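Local structure of GNAT family acetyltransferase (Mycobacterium smegmatis, 6C30) at residues V107-L112 with V146-I151; G170-G175 with A194-E199. The protein probably transfers an acetyl group from acetyl-coenzyme A to the N-terminal amine of a protein substrate, as a RimJ-type member of the GNAT acetyltransferase family. All coordinates share one frame; numbering follows the deposited sequence.

The two contacts follow each other along the chain, interaction 1 closing before interaction 2 opens, and their centres lie about 14 Å apart. Both reach the central mixed sheet of the GNAT fold, where strands 150-155 and 186-196 are antiparallel neighbours. Interaction 1 joins the loop between strands 97-105 and 114-121 to the turn leading into strand 150-155; interaction 2 pairs the start of strand 172-180 with the end of strand 186-196. H149 and R150 connect them: H149 NE2 is probably hydrogen-bonded to E198 OE2 and H149 O to A197 N, while R150 forms a salt bridge with E174. Strand 150-155 thus has the 107-112 loop beside its start, and strand 186-196, which pairs with 172-180, as its antiparallel neighbour.

Interaction 1. Residues V107-L112 with V146-I151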
loop_
_atom_site.group_PDB
_atom_site.type_symbol
_atom_site.label_atom_id
_atom_site.label_comp_id
_atom_site.label_asym_id
_atom_site.label_seq_id
_atom_site.Cartn_x
_atom_site.Cartn_y
_atom_site.Cartn_z
ATOM N N VAL A 107 -22.011 -4.977 -10.940
ATOM C CA VAL A 107 -22.479 -3.866 -10.121
ATOM C C VAL A 107 -23.671 -3.179 -10.772
ATOM O O VAL A 107 -23.631 -2.824 -11.951
ATOM C CB VAL A 107 -21.363 -2.828 -9.883
ATOM C CG1 VAL A 107 -21.879 -1.643 -9.084
ATOM C CG2 VAL A 107 -20.183 -3.473 -9.157
ATOM N N THR A 108 -24.740 -3.011 -9.998
ATOM C CA THR A 108 -25.900 -2.252 -10.450
ATOM C C THR A 108 -26.231 -1.183 -9.424
ATOM O O THR A 108 -25.837 -1.277 -8.258
ATOM C CB THR A 108 -27.125 -3.155 -10.663
ATOM O OG1 THR A 108 -27.410 -3.857 -9.442
ATOM C CG2 THR A 108 -26.866 -4.146 -11.779
ATOM N N HIS A 109 -26.949 -0.153 -9.851
ATOM C CA HIS A 109 -27.418 0.841 -8.908
ATOM C C HIS A 109 -28.942 0.892 -8.999
ATOM O O HIS A 109 -29.582 -0.148 -8.855
ATOM C CB HIS A 109 -26.729 2.183 -9.160
ATOM C CG HIS A 109 -25.256 2.136 -8.882
ATOM N ND1 HIS A 109 -24.737 2.275 -7.614
ATOM C CD2 HIS A 109 -24.202 1.912 -9.701
ATOM C CE1 HIS A 109 -23.419 2.158 -7.665
ATOM N NE2 HIS A 109 -23.070 1.934 -8.919
ATOM N N GLY A 110 -29.531 2.060 -9.231
ATOM C CA GLY A 110 -30.982 2.138 -9.330
ATOM C C GLY A 110 -31.716 1.601 -8.111
ATOM O O GLY A 110 -31.405 1.972 -6.977
ATOM N N ALA A 111 -32.704 0.734 -8.348
ATOM C CA ALA A 111 -33.505 0.145 -7.272
ATOM C C ALA A 111 -32.971 -1.214 -6.827
ATOM O O ALA A 111 -33.610 -1.904 -6.024
ATOM C CB ALA A 111 -34.963 0.010 -7.710
ATOM N N LEU A 112 -31.809 -1.598 -7.354
ATOM C CA LEU A 112 -31.205 -2.884 -7.009
ATOM C C LEU A 112 -29.971 -2.678 -6.122
ATOM O O LEU A 112 -29.924 -3.202 -5.011
ATOM C CB LEU A 112 -30.848 -3.670 -8.273
ATOM C CG LEU A 112 -30.155 -5.024 -8.080
ATOM C CD1 LEU A 112 -30.904 -5.906 -7.080
ATOM C CD2 LEU A 112 -30.006 -5.747 -9.417
ATOM N N VAL A 146 -19.304 2.719 -2.593
ATOM C CA VAL A 146 -19.944 2.294 -3.845
ATOM C C VAL A 146 -21.471 2.476 -3.758
ATOM O O VAL A 146 -22.185 2.342 -4.752
ATOM C CB VAL A 146 -19.568 0.825 -4.202
ATOM C CG1 VAL A 146 -19.960 0.478 -5.645
ATOM C CG2 VAL A 146 -18.063 0.622 -4.026
ATOM N N GLN A 147 -21.947 2.819 -2.561
ATOM C CA GLN A 147 -23.360 3.137 -2.317
ATOM C C GLN A 147 -24.281 1.960 -2.630
ATOM O O GLN A 147 -25.425 2.137 -3.058
ATOM C CB GLN A 147 -23.778 4.368 -3.129
ATOM C CG GLN A 147 -22.983 5.615 -2.773
ATOM C CD GLN A 147 -23.261 6.773 -3.711
ATOM O OE1 GLN A 147 -24.032 6.647 -4.664
ATOM N NE2 GLN A 147 -22.629 7.912 -3.448
ATOM N N LEU A 148 -23.788 0.750 -2.395
ATOM C CA LEU A 148 -24.586 -0.435 -2.655
ATOM C C LEU A 148 -25.405 -0.861 -1.437
ATOM O O LEU A 148 -25.097 -0.503 -0.290
ATOM C CB LEU A 148 -23.687 -1.592 -3.113
ATOM C CG LEU A 148 -22.956 -1.337 -4.433
ATOM C CD1 LEU A 148 -22.066 -2.524 -4.789
ATOM C CD2 LEU A 148 -23.940 -1.050 -5.567
ATOM N N HIS A 149 -26.458 -1.623 -1.716
ATOM C CA HIS A 149 -27.375 -2.126 -0.698
ATOM C C HIS A 149 -27.189 -3.617 -0.390
ATOM O O HIS A 149 -27.535 -4.082 0.688
ATOM C CB HIS A 149 -28.822 -1.866 -1.139
ATOM C CG HIS A 149 -29.846 -2.448 -0.215
ATOM N ND1 HIS A 149 -30.557 -3.589 -0.514
ATOM C CD2 HIS A 149 -30.256 -2.060 1.016
ATOM C CE1 HIS A 149 -31.372 -3.873 0.487
ATOM N NE2 HIS A 149 -31.206 -2.961 1.430
ATOM N N ARG A 150 -26.617 -4.355 -1.336
ATOM C CA ARG A 150 -26.546 -5.805 -1.226
ATOM C C ARG A 150 -25.294 -6.328 -1.919
ATOM O O ARG A 150 -24.918 -5.832 -2.980
ATOM C CB ARG A 150 -27.808 -6.426 -1.834
ATOM C CG ARG A 150 -27.876 -7.942 -1.848
ATOM C CD ARG A 150 -29.261 -8.427 -2.324
ATOM N NE ARG A 150 -29.312 -9.884 -2.391
ATOM C CZ ARG A 150 -28.792 -10.600 -3.382
ATOM N NH1 ARG A 150 -28.202 -9.986 -4.401
ATOM N NH2 ARG A 150 -28.869 -11.924 -3.356
ATOM N N ILE A 151 -24.654 -7.315 -1.304
ATOM C CA ILE A 151 -23.568 -8.053 -1.936
ATOM C C ILE A 151 -23.858 -9.546 -1.834
ATOM O O ILE A 151 -24.249 -10.048 -0.769
ATOM C CB ILE A 151 -22.212 -7.724 -1.288
ATOM C CG1 ILE A 151 -21.837 -6.256 -1.546
ATOM C CG2 ILE A 151 -21.115 -8.655 -1.796
ATOM C CD1 ILE A 151 -21.632 -5.908 -3.012
HETATM O O HOH W 1 -26.404 2.733 -5.443
HETATM O O HOH W 2 -30.503 -4.922 -2.919
#
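The loop joining antiparallel strands 97-105 and 114-121 of the GNAT sheet packs on the turn before strand 150-155, where H109 and V107 meet V146 and L148. L148 touches the loop through one branch, CD2, which lies 3.3 Å from T108 O and 3.9 Å from H109 CE1. The H109 side chain crosses that of L148 at about a right angle, and its ring directs an edge at the turn: CE1 comes within 3.2 Å of V146 O, which lies near the ring plane. At the same ring, ND1 binds a water at 2.8 Å, also in plane, and this water donates to Q147 O. On the buried side, V107 CG1 packs against L148 CD2 at 4.1 Å, while A115 of strand 114-121, the parallel neighbour of strand 150-155 in the sheet, touches both V107 and L148. Farther along the loop a second water donates to L112 O and joins it to H149 ND1, 2.8 Å from the water and with the water in the ring plane. The other ring nitrogen, H149 NE2, is hydrogen-bonded to E198, and H149 also makes a backbone hydrogen bond with R113.

Interaction 2. Residues G170-G175 with A194-E199; sequences GFREEG and AITAEE
E199 OE2 is gripped by R172 NH2 at 2.9 Å and by T196 N at 2.8 Å, the two donors arriving from opposite faces of the carboxylate plane. R172 NE binds the other oxygen, E199 OE1, at 2.9 Å, making a side-on, two-nitrogen salt bridge in which the guanidinium and carboxylate planes are 33° apart. The R172 chain bends at chi3 (-80°), which carries NE round toward E199. R172 NH1 reaches E174 OE2 in a nearly straight bond, and E174 OE1 pairs with R150, so the network continues to strand 150-155. In the GNAT sheet itself the start of strand 172-180 pairs with the end of 186-196: R172 and A194 form an antiparallel hydrogen-bonded pair, with R172 N 2.8 Å from A194 O, although the two short strand segments run at 113° to each other. That carbonyl oxygen also lies over one face of the guanidinium. A194 CB packs 3.4 Å from OE1 of E174, which with G175 forms a classic beta bulge opposite L192. The F171 ring receives I195 CG2 over its face in a CH-pi contact, 4.2 Å from the centroid. G170, the first residue after helix 160-169 and part of its Schellman motif, shares a water with E199; the water donates to both G170 O and E199 OE1.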
loop_
_atom_site.group_PDB
_atom_site.type_symbol
_atom_site.label_atom_id
_atom_site.label_comp_id
_atom_site.label_asym_id
_atom_site.label_seq_id
_atom_site.Cartn_x
_atom_site.Cartn_y
_atom_site.Cartn_z
ATOM N N GLY A 170 -20.475 -13.119 7.731
ATOM C CA GLY A 170 -21.879 -12.751 7.852
ATOM C C GLY A 170 -22.780 -13.055 6.670
ATOM O O GLY A 170 -23.963 -12.705 6.686
ATOM N N PHE A 171 -22.254 -13.710 5.645
ATOM C CA PHE A 171 -23.119 -14.071 4.519
ATOM C C PHE A 171 -24.172 -15.106 4.917
ATOM O O PHE A 171 -23.870 -16.061 5.643
ATOM C CB PHE A 171 -22.280 -14.600 3.346
ATOM C CG PHE A 171 -21.579 -13.519 2.577
ATOM C CD1 PHE A 171 -22.241 -12.836 1.570
ATOM C CD2 PHE A 171 -20.264 -13.182 2.866
ATOM C CE1 PHE A 171 -21.602 -11.823 0.860
ATOM C CE2 PHE A 171 -19.619 -12.179 2.161
ATOM C CZ PHE A 171 -20.291 -11.499 1.150
ATOM N N ARG A 172 -25.399 -14.901 4.427
ATOM C CA ARG A 172 -26.519 -15.827 4.611
ATOM C C ARG A 172 -26.737 -16.690 3.381
ATOM O O ARG A 172 -26.735 -16.168 2.275
ATOM C CB ARG A 172 -27.823 -15.070 4.867
ATOM C CG ARG A 172 -27.846 -14.160 6.071
ATOM C CD ARG A 172 -29.119 -13.295 6.043
ATOM N NE ARG A 172 -28.985 -12.155 5.139
ATOM C CZ ARG A 172 -29.439 -12.111 3.887
ATOM N NH1 ARG A 172 -30.088 -13.147 3.368
ATOM N NH2 ARG A 172 -29.246 -11.017 3.160
ATOM N N GLU A 173 -26.991 -17.981 3.549
ATOM C CA GLU A 173 -27.437 -18.794 2.408
ATOM C C GLU A 173 -28.836 -18.364 1.960
ATOM O O GLU A 173 -29.760 -18.294 2.785
ATOM C CB GLU A 173 -27.449 -20.282 2.762
ATOM C CG GLU A 173 -26.063 -20.881 2.944
ATOM C CD GLU A 173 -26.105 -22.374 3.197
ATOM O OE1 GLU A 173 -27.203 -22.967 3.116
ATOM O OE2 GLU A 173 -25.041 -22.953 3.491
ATOM N N GLU A 174 -28.995 -18.090 0.665
ATOM C CA GLU A 174 -30.290 -17.689 0.119
ATOM C C GLU A 174 -30.868 -18.711 -0.841
ATOM O O GLU A 174 -32.074 -18.761 -1.023
ATOM C CB GLU A 174 -30.181 -16.329 -0.587
ATOM C CG GLU A 174 -30.004 -15.190 0.401
ATOM C CD GLU A 174 -30.280 -13.827 -0.187
ATOM O OE1 GLU A 174 -30.001 -13.613 -1.379
ATOM O OE2 GLU A 174 -30.779 -12.963 0.559
ATOM N N GLY A 175 -30.030 -19.526 -1.465
ATOM C CA GLY A 175 -30.559 -20.493 -2.404
ATOM C C GLY A 175 -29.519 -21.397 -3.005
ATOM O O GLY A 175 -28.332 -21.267 -2.715
ATOM N N ALA A 194 -25.620 -14.119 0.619
ATOM C CA ALA A 194 -25.800 -12.681 0.496
ATOM C C ALA A 194 -25.810 -11.979 1.841
ATOM O O ALA A 194 -26.044 -12.590 2.890
ATOM C CB ALA A 194 -27.097 -12.364 -0.244
ATOM N N ILE A 195 -25.561 -10.682 1.796
ATOM C CA ILE A 195 -25.702 -9.832 2.967
ATOM C C ILE A 195 -26.158 -8.455 2.482
ATOM O O ILE A 195 -25.790 -8.033 1.383
ATOM C CB ILE A 195 -24.370 -9.768 3.772
ATOM C CG1 ILE A 195 -24.572 -9.039 5.105
ATOM C CG2 ILE A 195 -23.229 -9.134 2.952
ATOM C CD1 ILE A 195 -23.336 -9.042 6.003
ATOM N N THR A 196 -26.995 -7.772 3.262
ATOM C CA THR A 196 -27.439 -6.442 2.852
ATOM C C THR A 196 -26.926 -5.398 3.843
ATOM O O THR A 196 -26.478 -5.739 4.938
ATOM C CB THR A 196 -28.987 -6.346 2.703
ATOM O OG1 THR A 196 -29.618 -6.493 3.983
ATOM C CG2 THR A 196 -29.514 -7.409 1.745
ATOM N N ALA A 197 -26.976 -4.132 3.434
ATOM C CA ALA A 197 -26.344 -3.054 4.185
ATOM C C ALA A 197 -26.901 -2.926 5.601
ATOM O O ALA A 197 -26.158 -2.605 6.528
ATOM C CB ALA A 197 -26.490 -1.748 3.438
ATOM N N GLU A 198 -28.192 -3.203 5.764
ATOM C CA GLU A 198 -28.822 -3.175 7.093
ATOM C C GLU A 198 -28.110 -4.088 8.092
ATOM O O GLU A 198 -28.129 -3.833 9.296
ATOM C CB GLU A 198 -30.300 -3.585 7.004
ATOM C CG GLU A 198 -31.176 -2.674 6.147
ATOM C CD GLU A 198 -31.266 -3.133 4.702
ATOM O OE1 GLU A 198 -30.445 -3.979 4.297
ATOM O OE2 GLU A 198 -32.157 -2.650 3.974
ATOM N N GLU A 199 -27.485 -5.154 7.595
ATOM C CA GLU A 199 -26.866 -6.160 8.450
ATOM C C GLU A 199 -25.426 -5.828 8.819
ATOM O O GLU A 199 -24.834 -6.499 9.660
ATOM C CB GLU A 199 -26.881 -7.528 7.771
ATOM C CG GLU A 199 -28.230 -7.971 7.254
ATOM C CD GLU A 199 -28.141 -9.289 6.519
ATOM O OE1 GLU A 199 -27.946 -10.342 7.169
ATOM O OE2 GLU A 199 -28.252 -9.274 5.273
HETATM O O HOH W 3 -25.718 -11.531 8.324
#